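Local coordinates for protein putative O-acetylhomoserine (Thiol)-lyase (Campylobacter jejuni, PDB 4OC9) that probably transfers the aminocarboxypropyl group of O-acetylhomoserine to a thiol or sulfide, using pyridoxal 5'-phosphate as cofactor, at residues F130-L135 with Q158-D163; K147-E152 with E165-I170; L154-I159 with T401-I406; S178-T183 with L190-H195. All blocks are in the same frame, centred on the assembly; numbering follows the deposited sequence.

How the contacts relate
All four contacts lie in one chain. Contact 1 and contact 2 have centres about 11 Å apart and touch where A162 meets F151 and L135 meets K166. Contact 2 and contact 4, about 10 Å apart between centres, are joined through neighbouring strands 146-152 and 177-181, with F151 O 2.9 Å from D181 N. D181 also brings OD2 close to N1 of the pyridoxal phosphate-modified lysine at position 206, so contact 4 lies beside the cofactor. Contact 3 shares Q158 and I159 with contact 1 but reaches across to the second sheet, with its centre about 22 Å from that of contact 2 and about 19 Å from that of contact 4.

Contact 1 of 4, residues F130-L135 with Q158-D163; sequences FDIDDL and QIAIAD
I132 meets A160 through small apolar groups: I132 CD1 lies 3.9 Å from A160 CB. Both residues are buried, and the short methyl of A160 lets the two loops come close without a second branched side chain between them. I132 puts CG1 between its own backbone N and carbonyl carbon (chi1 47°), and from there CD1 reaches across, coming 4.3 Å from I161 O as well. L135 CD1 comes within 4.3 Å of the carbonyl oxygen D163 O, a looser touch of a methyl against backbone; this leucine also packs on I167 and I170 of helix 164-174.

The polar link between the loops is a water, which donates to I161 O at 3.0 Å and to I132 O at 3.2 Å. More acceptors surround it than it has protons, so these bonds are probably shared in time.

Within 130-135, D131 shapes the chain. Its OD1 accepts from D133 N at 3.0 Å, met from well above the carboxylate plane, and D131 O receives D134 N. Aspartate suits this place because its short side chain can fold back onto the following backbone. The carboxylate of D133 is anchored outside by K107 and Y326, and that of D163 by Y333. An Asx turn nested in a type I beta turn leads the chain out of strand 126-130 toward helix 136-141, one of the strand-to-helix loops of this alpha/beta domain.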
loop_
_atom_site.group_PDB
_atom_site.type_symbol
_atom_site.label_atom_id
_atom_site.label_comp_id
_atom_site.label_asym_id
_atom_site.label_seq_id
_atom_site.Cartn_x
_atom_site.Cartn_y
_atom_site.Cartn_z
ATOM N N PHE D 130 -9.473 -30.153 27.408
ATOM C CA PHE D 130 -10.691 -30.976 27.470
ATOM C C PHE D 130 -10.814 -31.583 26.086
ATOM O O PHE D 130 -10.244 -31.065 25.115
ATOM C CB PHE D 130 -11.978 -30.246 27.904
ATOM C CG PHE D 130 -12.553 -29.311 26.872
ATOM C CD1 PHE D 130 -12.167 -27.995 26.815
ATOM C CD2 PHE D 130 -13.533 -29.763 25.984
ATOM C CE1 PHE D 130 -12.725 -27.145 25.881
ATOM C CE2 PHE D 130 -14.105 -28.919 25.062
ATOM C CZ PHE D 130 -13.689 -27.605 25.000
ATOM N N ASP D 131 -11.538 -32.692 26.013
ATOM C CA ASP D 131 -11.742 -33.404 24.777
ATOM C C ASP D 131 -13.100 -33.014 24.158
ATOM O O ASP D 131 -14.156 -33.269 24.764
ATOM C CB ASP D 131 -11.685 -34.909 25.083
ATOM C CG ASP D 131 -11.815 -35.800 23.836
ATOM O OD1 ASP D 131 -11.877 -35.322 22.669
ATOM O OD2 ASP D 131 -11.848 -37.029 24.048
ATOM N N ILE D 132 -13.079 -32.417 22.965
ATOM C CA ILE D 132 -14.338 -32.028 22.312
ATOM C C ILE D 132 -15.195 -33.235 21.984
ATOM O O ILE D 132 -16.388 -33.088 21.752
ATOM C CB ILE D 132 -14.221 -31.296 20.961
ATOM C CG1 ILE D 132 -13.233 -32.058 20.107
ATOM C CG2 ILE D 132 -13.749 -29.885 21.120
ATOM C CD1 ILE D 132 -13.542 -31.874 18.652
ATOM N N ASP D 133 -14.579 -34.407 21.871
ATOM C CA ASP D 133 -15.313 -35.639 21.560
ATOM C C ASP D 133 -15.955 -36.290 22.776
ATOM O O ASP D 133 -16.733 -37.201 22.633
ATOM C CB ASP D 133 -14.395 -36.641 20.864
ATOM C CG ASP D 133 -14.012 -36.210 19.452
ATOM O OD1 ASP D 133 -14.834 -35.553 18.792
ATOM O OD2 ASP D 133 -12.918 -36.601 18.979
ATOM N N ASP D 134 -15.649 -35.799 23.971
ATOM C CA ASP D 134 -16.202 -36.336 25.205
ATOM C C ASP D 134 -16.402 -35.155 26.178
ATOM O O ASP D 134 -15.605 -34.929 27.083
ATOM C CB ASP D 134 -15.222 -37.357 25.798
ATOM C CG ASP D 134 -15.737 -37.990 27.078
ATOM O OD1 ASP D 134 -16.960 -37.895 27.362
ATOM O OD2 ASP D 134 -14.897 -38.586 27.785
ATOM N N LEU D 135 -17.512 -34.465 26.006
ATOM C CA LEU D 135 -17.816 -33.290 26.797
ATOM C C LEU D 135 -17.905 -33.414 28.288
ATOM O O LEU D 135 -17.834 -32.400 28.987
ATOM C CB LEU D 135 -18.997 -32.519 26.188
ATOM C CG LEU D 135 -18.714 -32.008 24.750
ATOM C CD1 LEU D 135 -19.920 -31.281 24.177
ATOM C CD2 LEU D 135 -17.485 -31.091 24.686
ATOM N N GLN D 158 -6.866 -31.544 12.260
ATOM C CA GLN D 158 -7.715 -32.763 12.239
ATOM C C GLN D 158 -9.057 -32.616 11.501
ATOM O O GLN D 158 -9.630 -33.593 11.088
ATOM C CB GLN D 158 -7.934 -33.519 13.544
ATOM C CG GLN D 158 -8.383 -34.936 13.217
ATOM C CD GLN D 158 -8.801 -35.725 14.429
ATOM O OE1 GLN D 158 -8.600 -35.285 15.562
ATOM N NE2 GLN D 158 -9.374 -36.899 14.209
ATOM N N ILE D 159 -9.527 -31.397 11.317
ATOM C CA ILE D 159 -10.798 -31.144 10.659
ATOM C C ILE D 159 -11.864 -31.747 11.588
ATOM O O ILE D 159 -12.785 -32.413 11.173
ATOM C CB ILE D 159 -10.903 -31.701 9.235
ATOM C CG1 ILE D 159 -9.741 -31.271 8.325
ATOM C CG2 ILE D 159 -12.150 -31.205 8.551
ATOM C CD1 ILE D 159 -8.440 -31.956 8.614
ATOM N N ALA D 160 -11.684 -31.541 12.891
ATOM C CA ALA D 160 -12.620 -32.054 13.864
ATOM C C ALA D 160 -13.711 -31.027 14.099
ATOM O O ALA D 160 -13.436 -29.855 14.373
ATOM C CB ALA D 160 -11.914 -32.352 15.160
ATOM N N ILE D 161 -14.950 -31.477 14.014
ATOM C CA ILE D 161 -16.096 -30.616 14.213
ATOM C C ILE D 161 -16.638 -30.705 15.625
ATOM O O ILE D 161 -16.976 -31.783 16.128
ATOM C CB ILE D 161 -17.213 -30.945 13.235
ATOM C CG1 ILE D 161 -16.699 -30.795 11.811
ATOM C CG2 ILE D 161 -18.392 -30.017 13.474
ATOM C CD1 ILE D 161 -17.708 -31.113 10.722
ATOM N N ALA D 162 -16.782 -29.541 16.232
ATOM C CA ALA D 162 -17.294 -29.436 17.594
ATOM C C ALA D 162 -18.817 -29.432 17.619
ATOM O O ALA D 162 -19.457 -28.789 16.772
ATOM C CB ALA D 162 -16.771 -28.153 18.233
ATOM N N ASP D 163 -19.400 -30.124 18.590
ATOM C CA ASP D 163 -20.841 -30.165 18.732
ATOM C C ASP D 163 -21.129 -28.911 19.561
ATOM O O ASP D 163 -21.250 -28.934 20.788
ATOM C CB ASP D 163 -21.312 -31.451 19.407
ATOM C CG ASP D 163 -22.818 -31.615 19.357
ATOM O OD1 ASP D 163 -23.547 -30.617 19.128
ATOM O OD2 ASP D 163 -23.291 -32.764 19.559
HETATM O O HOH W 1 -17.200 -33.390 18.697
#

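Contact 2 of 4, residues K147-E152 with E165-I170; sequences KAIFFE and EKINQI
I167 on the helix reaches down onto F151 of the strand, and this is where the packing is tightest. The methyl I167 CD1 stands 3.8 Å from the centroid of the F151 ring and only 5° off the ring normal, a CH-pi contact made squarely over one face. The isoleucine is extended along CG1 to CD1 (chi2 177°), which carries the methyl to the middle of the ring. Its other branch works at the rim: I167 CG2 is 3.9 Å from F151 CE1. The same CG2 meets I149 CG2 at 4.0 Å as the two isoleucines slide past each other in opposite directions. A flat phenyl and two beta-branched side chains suit a buried strand-helix interface, where broad apolar surfaces must fit with no polar group to satisfy.

Toward the later end of the helix the fit is looser: I170 points to the strand but stays beyond close contact with it, and it rests partly on E139 of helix 136-141. K166 and Q169, which take no part in the contact, are exposed to solvent, as befits long polar side chains.

The pair belongs to the beta-alpha-beta unit of strand 146-152, helix 164-174 and strand 177-181. F151 also touches C180 of the adjacent strand and A162 of the connecting loop, I149 touches L138, and F150 turns to the opposite sheet face against helix 110-119.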
loop_
_atom_site.group_PDB
_atom_site.type_symbol
_atom_site.label_atom_id
_atom_site.label_comp_id
_atom_site.label_asym_id
_atom_site.label_seq_id
_atom_site.Cartn_x
_atom_site.Cartn_y
_atom_site.Cartn_z
ATOM N N LYS D 147 -12.746 -18.877 33.355
ATOM C CA LYS D 147 -13.327 -17.696 32.679
ATOM C C LYS D 147 -13.680 -17.825 31.186
ATOM O O LYS D 147 -14.347 -16.952 30.628
ATOM C CB LYS D 147 -12.350 -16.547 32.821
ATOM C CG LYS D 147 -11.914 -16.314 34.243
ATOM C CD LYS D 147 -13.085 -16.121 35.183
ATOM C CE LYS D 147 -12.577 -15.707 36.551
ATOM N NZ LYS D 147 -13.713 -15.663 37.490
ATOM N N ALA D 148 -13.210 -18.890 30.538
ATOM C CA ALA D 148 -13.504 -19.077 29.122
ATOM C C ALA D 148 -13.384 -20.533 28.684
ATOM O O ALA D 148 -12.632 -21.326 29.270
ATOM C CB ALA D 148 -12.593 -18.207 28.272
ATOM N N ILE D 149 -14.179 -20.862 27.675
ATOM C CA ILE D 149 -14.236 -22.196 27.058
ATOM C C ILE D 149 -13.881 -21.939 25.585
ATOM O O ILE D 149 -14.661 -21.309 24.856
ATOM C CB ILE D 149 -15.599 -22.838 27.221
ATOM C CG1 ILE D 149 -15.858 -23.096 28.722
ATOM C CG2 ILE D 149 -15.618 -24.135 26.451
ATOM C CD1 ILE D 149 -17.232 -23.638 29.060
ATOM N N PHE D 150 -12.684 -22.393 25.192
ATOM C CA PHE D 150 -12.167 -22.173 23.861
ATOM C C PHE D 150 -12.090 -23.391 22.991
ATOM O O PHE D 150 -11.608 -24.431 23.425
ATOM C CB PHE D 150 -10.758 -21.603 23.974
ATOM C CG PHE D 150 -10.178 -21.159 22.658
ATOM C CD1 PHE D 150 -9.510 -22.051 21.839
ATOM C CD2 PHE D 150 -10.295 -19.839 22.251
ATOM C CE1 PHE D 150 -9.001 -21.645 20.626
ATOM C CE2 PHE D 150 -9.780 -19.431 21.033
ATOM C CZ PHE D 150 -9.139 -20.339 20.220
ATOM N N PHE D 151 -12.559 -23.238 21.754
ATOM C CA PHE D 151 -12.545 -24.334 20.798
ATOM C C PHE D 151 -12.671 -23.813 19.372
ATOM O O PHE D 151 -12.973 -22.632 19.148
ATOM C CB PHE D 151 -13.719 -25.270 21.043
ATOM C CG PHE D 151 -15.047 -24.646 20.762
ATOM C CD1 PHE D 151 -15.666 -23.865 21.703
ATOM C CD2 PHE D 151 -15.699 -24.888 19.583
ATOM C CE1 PHE D 151 -16.915 -23.322 21.462
ATOM C CE2 PHE D 151 -16.950 -24.342 19.326
ATOM C CZ PHE D 151 -17.557 -23.547 20.267
ATOM N N GLU D 152 -12.431 -24.699 18.421
ATOM C CA GLU D 152 -12.532 -24.365 17.007
ATOM C C GLU D 152 -13.775 -25.061 16.437
ATOM O O GLU D 152 -14.147 -26.168 16.869
ATOM C CB GLU D 152 -11.277 -24.756 16.250
ATOM C CG GLU D 152 -10.068 -23.924 16.621
ATOM C CD GLU D 152 -8.765 -24.322 15.930
ATOM O OE1 GLU D 152 -8.795 -25.203 15.054
ATOM O OE2 GLU D 152 -7.703 -23.777 16.318
ATOM N N GLU D 165 -23.832 -26.896 20.082
ATOM C CA GLU D 165 -24.991 -26.861 21.002
ATOM C C GLU D 165 -24.704 -27.438 22.404
ATOM O O GLU D 165 -25.177 -26.894 23.395
ATOM C CB GLU D 165 -26.194 -27.605 20.448
ATOM C CG GLU D 165 -26.801 -26.993 19.209
ATOM C CD GLU D 165 -28.002 -27.778 18.732
ATOM O OE1 GLU D 165 -28.403 -28.746 19.441
ATOM O OE2 GLU D 165 -28.539 -27.430 17.660
ATOM N N LYS D 166 -23.943 -28.529 22.452
ATOM C CA LYS D 166 -23.593 -29.168 23.716
ATOM C C LYS D 166 -22.587 -28.382 24.486
ATOM O O LYS D 166 -22.610 -28.400 25.711
ATOM C CB LYS D 166 -23.116 -30.588 23.490
ATOM C CG LYS D 166 -24.219 -31.452 22.940
ATOM C CD LYS D 166 -23.796 -32.893 22.786
ATOM C CE LYS D 166 -24.972 -33.699 22.239
ATOM N NZ LYS D 166 -24.633 -35.133 22.049
ATOM N N ILE D 167 -21.678 -27.700 23.794
ATOM C CA ILE D 167 -20.697 -26.880 24.478
ATOM C C ILE D 167 -21.445 -25.691 25.081
ATOM O O ILE D 167 -21.207 -25.284 26.219
ATOM C CB ILE D 167 -19.595 -26.400 23.545
ATOM C CG1 ILE D 167 -18.743 -27.586 23.125
ATOM C CG2 ILE D 167 -18.677 -25.414 24.257
ATOM C CD1 ILE D 167 -17.638 -27.264 22.128
ATOM N N ASN D 168 -22.359 -25.148 24.299
ATOM C CA ASN D 168 -23.169 -24.027 24.703
ATOM C C ASN D 168 -23.968 -24.332 25.965
ATOM O O ASN D 168 -24.024 -23.511 26.879
ATOM C CB ASN D 168 -24.183 -23.697 23.639
ATOM C CG ASN D 168 -24.962 -22.458 23.970
ATOM O OD1 ASN D 168 -24.381 -21.435 24.352
ATOM N ND2 ASN D 168 -26.284 -22.511 23.795
ATOM N N GLN D 169 -24.610 -25.494 26.001
ATOM C CA GLN D 169 -25.388 -25.894 27.185
ATOM C C GLN D 169 -24.574 -25.789 28.443
ATOM O O GLN D 169 -24.981 -25.164 29.408
ATOM C CB GLN D 169 -25.898 -27.331 27.094
ATOM C CG GLN D 169 -27.054 -27.642 26.155
ATOM C CD GLN D 169 -27.238 -29.149 25.979
ATOM O OE1 GLN D 169 -26.419 -29.946 26.437
ATOM N NE2 GLN D 169 -28.296 -29.536 25.272
ATOM N N ILE D 170 -23.427 -26.435 28.422
ATOM C CA ILE D 170 -22.519 -26.441 29.542
ATOM C C ILE D 170 -22.060 -25.043 29.900
ATOM O O ILE D 170 -22.015 -24.680 31.086
ATOM C CB ILE D 170 -21.281 -27.310 29.230
ATOM C CG1 ILE D 170 -21.715 -28.794 29.050
ATOM C CG2 ILE D 170 -20.266 -27.203 30.354
ATOM C CD1 ILE D 170 -20.607 -29.751 28.662
#

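Contact 3 of 4, residues L154-I159 with T401-I406; sequences LSNPQI and TIRLSI
P157 packs against the aliphatic part of R403, with P157 CB 3.6 Å from R403 CD and 4.0 Å from R403 CG. The peptide bond before this proline is cis, a geometry that proline tolerates far better than other residues, and its CB is directed at the strand. In R403 the extended chi1 and chi2 bring CD to the proline, and the bend at chi3 (43°) then turns the guanidinium toward N368 O, which NH1 meets in a weak hydrogen bond.

N156 approaches from the neighbouring position in the loop. With its CG anti to the backbone N (chi1 -179°), the amide extends until OD1 lies 3.9 Å from R403 CD and 4.0 Å from R403 NE. The amide and guanidinium planes stand 81° apart. L369 also touches N156, and H384 touches P157.

In relatives of the trans-sulfuration family, the arginine of the corresponding strand binds the substrate carboxylate, and R403 may be placed for a similar role. The chemistry divides the arginine in two: its methylenes lie against one carbon of the proline ring, while an amide oxygen beside them would tend to stabilise the positive charge.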
loop_
_atom_site.group_PDB
_atom_site.type_symbol
_atom_site.label_atom_id
_atom_site.label_comp_id
_atom_site.label_asym_id
_atom_site.label_seq_id
_atom_site.Cartn_x
_atom_site.Cartn_y
_atom_site.Cartn_z
ATOM N N LEU D 154 -14.179 -25.971 13.271
ATOM C CA LEU D 154 -13.657 -26.971 12.338
ATOM C C LEU D 154 -12.181 -26.879 12.629
ATOM O O LEU D 154 -11.526 -25.907 12.264
ATOM C CB LEU D 154 -14.047 -26.537 10.940
ATOM C CG LEU D 154 -13.616 -27.394 9.800
ATOM C CD1 LEU D 154 -14.098 -28.803 10.031
ATOM C CD2 LEU D 154 -14.199 -26.810 8.511
ATOM N N SER D 155 -11.655 -27.883 13.305
ATOM C CA SER D 155 -10.245 -27.843 13.747
ATOM C C SER D 155 -9.149 -28.007 12.738
ATOM O O SER D 155 -9.328 -28.643 11.723
ATOM C CB SER D 155 -9.966 -28.864 14.852
ATOM O OG SER D 155 -9.994 -30.186 14.362
ATOM N N ASN D 156 -8.005 -27.432 13.105
ATOM C CA ASN D 156 -6.785 -27.423 12.328
ATOM C C ASN D 156 -5.702 -28.207 13.060
ATOM O O ASN D 156 -5.194 -27.733 14.059
ATOM C CB ASN D 156 -6.390 -25.973 12.113
ATOM C CG ASN D 156 -5.123 -25.810 11.283
ATOM O OD1 ASN D 156 -4.341 -26.727 11.148
ATOM N ND2 ASN D 156 -4.883 -24.595 10.814
ATOM N N PRO D 157 -5.187 -29.290 12.469
ATOM C CA PRO D 157 -5.398 -29.932 11.183
ATOM C C PRO D 157 -6.256 -31.163 11.137
ATOM O O PRO D 157 -6.300 -31.806 10.071
ATOM C CB PRO D 157 -3.992 -30.421 10.866
ATOM C CG PRO D 157 -3.572 -30.961 12.176
ATOM C CD PRO D 157 -4.175 -30.034 13.228
ATOM N N GLN D 158 -6.866 -31.544 12.260
ATOM C CA GLN D 158 -7.715 -32.763 12.239
ATOM C C GLN D 158 -9.057 -32.616 11.501
ATOM O O GLN D 158 -9.630 -33.593 11.088
ATOM C CB GLN D 158 -7.934 -33.519 13.544
ATOM C CG GLN D 158 -8.383 -34.936 13.217
ATOM C CD GLN D 158 -8.801 -35.725 14.429
ATOM O OE1 GLN D 158 -8.600 -35.285 15.562
ATOM N NE2 GLN D 158 -9.374 -36.899 14.209
ATOM N N ILE D 159 -9.527 -31.397 11.317
ATOM C CA ILE D 159 -10.798 -31.144 10.659
ATOM C C ILE D 159 -11.864 -31.747 11.588
ATOM O O ILE D 159 -12.785 -32.413 11.173
ATOM C CB ILE D 159 -10.903 -31.701 9.235
ATOM C CG1 ILE D 159 -9.741 -31.271 8.325
ATOM C CG2 ILE D 159 -12.150 -31.205 8.551
ATOM C CD1 ILE D 159 -8.440 -31.956 8.614
ATOM N N THR D 401 1.220 -38.333 8.615
ATOM C CA THR D 401 0.209 -37.319 8.332
ATOM C C THR D 401 0.636 -36.129 7.499
ATOM O O THR D 401 1.675 -35.522 7.744
ATOM C CB THR D 401 -0.371 -36.766 9.629
ATOM O OG1 THR D 401 -0.957 -37.845 10.396
ATOM C CG2 THR D 401 -1.446 -35.760 9.318
ATOM N N ILE D 402 -0.192 -35.808 6.522
ATOM C CA ILE D 402 0.030 -34.679 5.629
ATOM C C ILE D 402 -1.189 -33.813 5.653
ATOM O O ILE D 402 -2.297 -34.330 5.638
ATOM C CB ILE D 402 0.262 -35.123 4.187
ATOM C CG1 ILE D 402 1.680 -35.662 4.084
ATOM C CG2 ILE D 402 0.151 -33.932 3.214
ATOM C CD1 ILE D 402 2.011 -36.244 2.720
ATOM N N ARG D 403 -0.975 -32.504 5.680
ATOM C CA ARG D 403 -2.070 -31.564 5.702
ATOM C C ARG D 403 -2.027 -30.771 4.396
ATOM O O ARG D 403 -0.966 -30.378 3.952
ATOM C CB ARG D 403 -1.909 -30.576 6.844
ATOM C CG ARG D 403 -3.121 -29.687 7.033
ATOM C CD ARG D 403 -2.976 -28.483 7.961
ATOM N NE ARG D 403 -1.908 -27.506 8.119
ATOM C CZ ARG D 403 -1.585 -26.457 7.415
ATOM N NH1 ARG D 403 -2.068 -26.330 6.227
ATOM N NH2 ARG D 403 -0.582 -25.677 7.839
ATOM N N LEU D 404 -3.187 -30.585 3.777
ATOM C CA LEU D 404 -3.278 -29.851 2.555
ATOM C C LEU D 404 -4.230 -28.697 2.681
ATOM O O LEU D 404 -5.219 -28.788 3.365
ATOM C CB LEU D 404 -3.852 -30.711 1.415
ATOM C CG LEU D 404 -3.151 -31.998 0.988
ATOM C CD1 LEU D 404 -3.888 -32.541 -0.200
ATOM C CD2 LEU D 404 -1.690 -31.741 0.626
ATOM N N SER D 405 -3.904 -27.598 2.017
ATOM C CA SER D 405 -4.766 -26.434 1.983
ATOM C C SER D 405 -5.143 -26.397 0.486
ATOM O O SER D 405 -4.293 -26.089 -0.369
ATOM C CB SER D 405 -4.072 -25.147 2.377
ATOM O OG SER D 405 -4.981 -24.065 2.210
ATOM N N ILE D 406 -6.400 -26.684 0.186
ATOM C CA ILE D 406 -6.845 -26.725 -1.182
ATOM C C ILE D 406 -7.155 -25.346 -1.727
ATOM O O ILE D 406 -7.975 -24.611 -1.178
ATOM C CB ILE D 406 -8.048 -27.653 -1.364
ATOM C CG1 ILE D 406 -7.781 -29.031 -0.754
ATOM C CG2 ILE D 406 -8.396 -27.780 -2.850
ATOM C CD1 ILE D 406 -6.600 -29.770 -1.332
#

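Contact 4 of 4, residues S178-T183 with L190-H195; sequences SICDNT and LQPFKH
N182 lies across P192 and ends in a hydrogen bond to L190. CB, its first side-chain atom, is 4.0 Å from P192 CG, and N182 CG comes closer, 3.6 Å from the same ring carbon. CG sits anti to the backbone N (chi1 -162°), which directs the amide at the proline. There the group forks. OD1 lies 3.7 Å from P192 CG and 4.0 Å from L190 CD2, and accepts from S153 OG beyond this contact. ND2 lies 3.3 Å from P192 CD and donates to L190 O at 3.0 Å, fairly straight (156°) though from above the carbonyl plane; it also bonds E73 OE1. An asparagine fits here because both ends of its amide find a partner in a buried setting.

This junction belongs to the loop that follows strand 177-181 of the large sheet of the fold type I PLP domain. The preceding D181 forms an Asx turn, its OD1 taking T183 N at 3.1 Å as well as T183 OG1.

P192 is held from a second direction by C180, whose compact SG is 3.7 Å from P192 CG. The proline begins the short 3-10 segment 192-194, and its ring also touches I200.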
loop_
_atom_site.group_PDB
_atom_site.type_symbol
_atom_site.label_atom_id
_atom_site.label_comp_id
_atom_site.label_asym_id
_atom_site.label_seq_id
_atom_site.Cartn_x
_atom_site.Cartn_y
_atom_site.Cartn_z
ATOM N N SER D 178 -18.187 -18.410 26.075
ATOM C CA SER D 178 -17.652 -19.383 25.128
ATOM C C SER D 178 -17.018 -18.644 23.955
ATOM O O SER D 178 -17.608 -17.698 23.409
ATOM C CB SER D 178 -18.745 -20.293 24.582
ATOM O OG SER D 178 -19.716 -19.553 23.848
ATOM N N ILE D 179 -15.820 -19.089 23.581
ATOM C CA ILE D 179 -15.053 -18.522 22.465
ATOM C C ILE D 179 -14.856 -19.539 21.346
ATOM O O ILE D 179 -14.264 -20.607 21.571
ATOM C CB ILE D 179 -13.622 -18.123 22.872
ATOM C CG1 ILE D 179 -13.642 -17.077 23.973
ATOM C CG2 ILE D 179 -12.900 -17.559 21.656
ATOM C CD1 ILE D 179 -12.269 -16.772 24.552
ATOM N N CYS D 180 -15.352 -19.229 20.147
ATOM C CA CYS D 180 -15.210 -20.108 19.005
ATOM C C CYS D 180 -14.333 -19.503 17.910
ATOM O O CYS D 180 -14.639 -18.453 17.405
ATOM C CB CYS D 180 -16.581 -20.425 18.391
ATOM S SG CYS D 180 -16.525 -21.489 16.913
ATOM N N ASP D 181 -13.291 -20.225 17.520
ATOM C CA ASP D 181 -12.393 -19.835 16.458
ATOM C C ASP D 181 -13.039 -20.434 15.206
ATOM O O ASP D 181 -12.994 -21.647 14.969
ATOM C CB ASP D 181 -11.001 -20.371 16.735
ATOM C CG ASP D 181 -9.990 -20.004 15.667
ATOM O OD1 ASP D 181 -10.353 -19.946 14.461
ATOM O OD2 ASP D 181 -8.812 -19.816 16.034
ATOM N N ASN D 182 -13.644 -19.571 14.390
ATOM C CA ASN D 182 -14.368 -20.017 13.172
ATOM C C ASN D 182 -13.575 -19.747 11.895
ATOM O O ASN D 182 -14.146 -19.641 10.803
ATOM C CB ASN D 182 -15.696 -19.240 13.128
ATOM C CG ASN D 182 -16.728 -19.867 12.231
ATOM O OD1 ASN D 182 -16.820 -21.069 12.168
ATOM N ND2 ASN D 182 -17.567 -19.054 11.595
ATOM N N THR D 183 -12.255 -19.663 12.026
ATOM C CA THR D 183 -11.370 -19.385 10.897
ATOM C C THR D 183 -11.509 -20.248 9.676
ATOM O O THR D 183 -11.712 -19.764 8.554
ATOM C CB THR D 183 -9.910 -19.527 11.320
ATOM O OG1 THR D 183 -9.594 -18.589 12.376
ATOM C CG2 THR D 183 -9.018 -19.277 10.148
ATOM N N LEU D 190 -20.578 -21.601 8.284
ATOM C CA LEU D 190 -21.042 -21.850 9.620
ATOM C C LEU D 190 -21.176 -20.571 10.432
ATOM O O LEU D 190 -20.288 -19.709 10.406
ATOM C CB LEU D 190 -20.057 -22.799 10.308
ATOM C CG LEU D 190 -20.401 -23.201 11.732
ATOM C CD1 LEU D 190 -21.738 -23.917 11.751
ATOM C CD2 LEU D 190 -19.346 -24.127 12.258
ATOM N N GLN D 191 -22.255 -20.470 11.205
ATOM C CA GLN D 191 -22.507 -19.283 12.017
ATOM C C GLN D 191 -22.585 -19.657 13.490
ATOM O O GLN D 191 -23.656 -19.871 14.016
ATOM C CB GLN D 191 -23.826 -18.638 11.602
ATOM C CG GLN D 191 -24.001 -18.312 10.122
ATOM C CD GLN D 191 -24.324 -19.526 9.212
ATOM O OE1 GLN D 191 -24.956 -20.518 9.626
ATOM N NE2 GLN D 191 -23.916 -19.417 7.946
ATOM N N PRO D 192 -21.445 -19.731 14.170
ATOM C CA PRO D 192 -21.491 -20.131 15.575
ATOM C C PRO D 192 -22.465 -19.350 16.443
ATOM O O PRO D 192 -23.037 -19.930 17.386
ATOM C CB PRO D 192 -20.060 -19.933 16.045
ATOM C CG PRO D 192 -19.245 -20.112 14.810
ATOM C CD PRO D 192 -20.066 -19.513 13.704
ATOM N N PHE D 193 -22.684 -18.075 16.170
ATOM C CA PHE D 193 -23.636 -17.326 16.998
ATOM C C PHE D 193 -25.031 -17.941 17.017
ATOM O O PHE D 193 -25.745 -17.838 18.023
ATOM C CB PHE D 193 -23.734 -15.839 16.670
ATOM C CG PHE D 193 -22.458 -15.099 16.874
ATOM C CD1 PHE D 193 -21.756 -15.241 18.063
ATOM C CD2 PHE D 193 -22.073 -14.112 15.987
ATOM C CE1 PHE D 193 -20.609 -14.528 18.297
ATOM C CE2 PHE D 193 -20.937 -13.357 16.241
ATOM C CZ PHE D 193 -20.202 -13.567 17.393
ATOM N N LYS D 194 -25.439 -18.540 15.911
ATOM C CA LYS D 194 -26.723 -19.194 15.848
ATOM C C LYS D 194 -26.838 -20.269 16.871
ATOM O O LYS D 194 -27.946 -20.584 17.293
ATOM C CB LYS D 194 -26.957 -19.842 14.510
ATOM C CG LYS D 194 -27.546 -18.940 13.462
ATOM C CD LYS D 194 -27.460 -19.683 12.153
ATOM C CE LYS D 194 -28.270 -18.951 11.089
ATOM N NZ LYS D 194 -28.320 -19.736 9.832
ATOM N N HIS D 195 -25.709 -20.821 17.307
ATOM C CA HIS D 195 -25.770 -21.866 18.281
ATOM C C HIS D 195 -25.361 -21.551 19.684
ATOM O O HIS D 195 -24.931 -22.430 20.434
ATOM C CB HIS D 195 -25.016 -23.057 17.744
ATOM C CG HIS D 195 -25.471 -23.422 16.372
ATOM N ND1 HIS D 195 -26.665 -24.047 16.138
ATOM C CD2 HIS D 195 -24.904 -23.217 15.168
ATOM C CE1 HIS D 195 -26.812 -24.222 14.840
ATOM N NE2 HIS D 195 -25.749 -23.743 14.232
#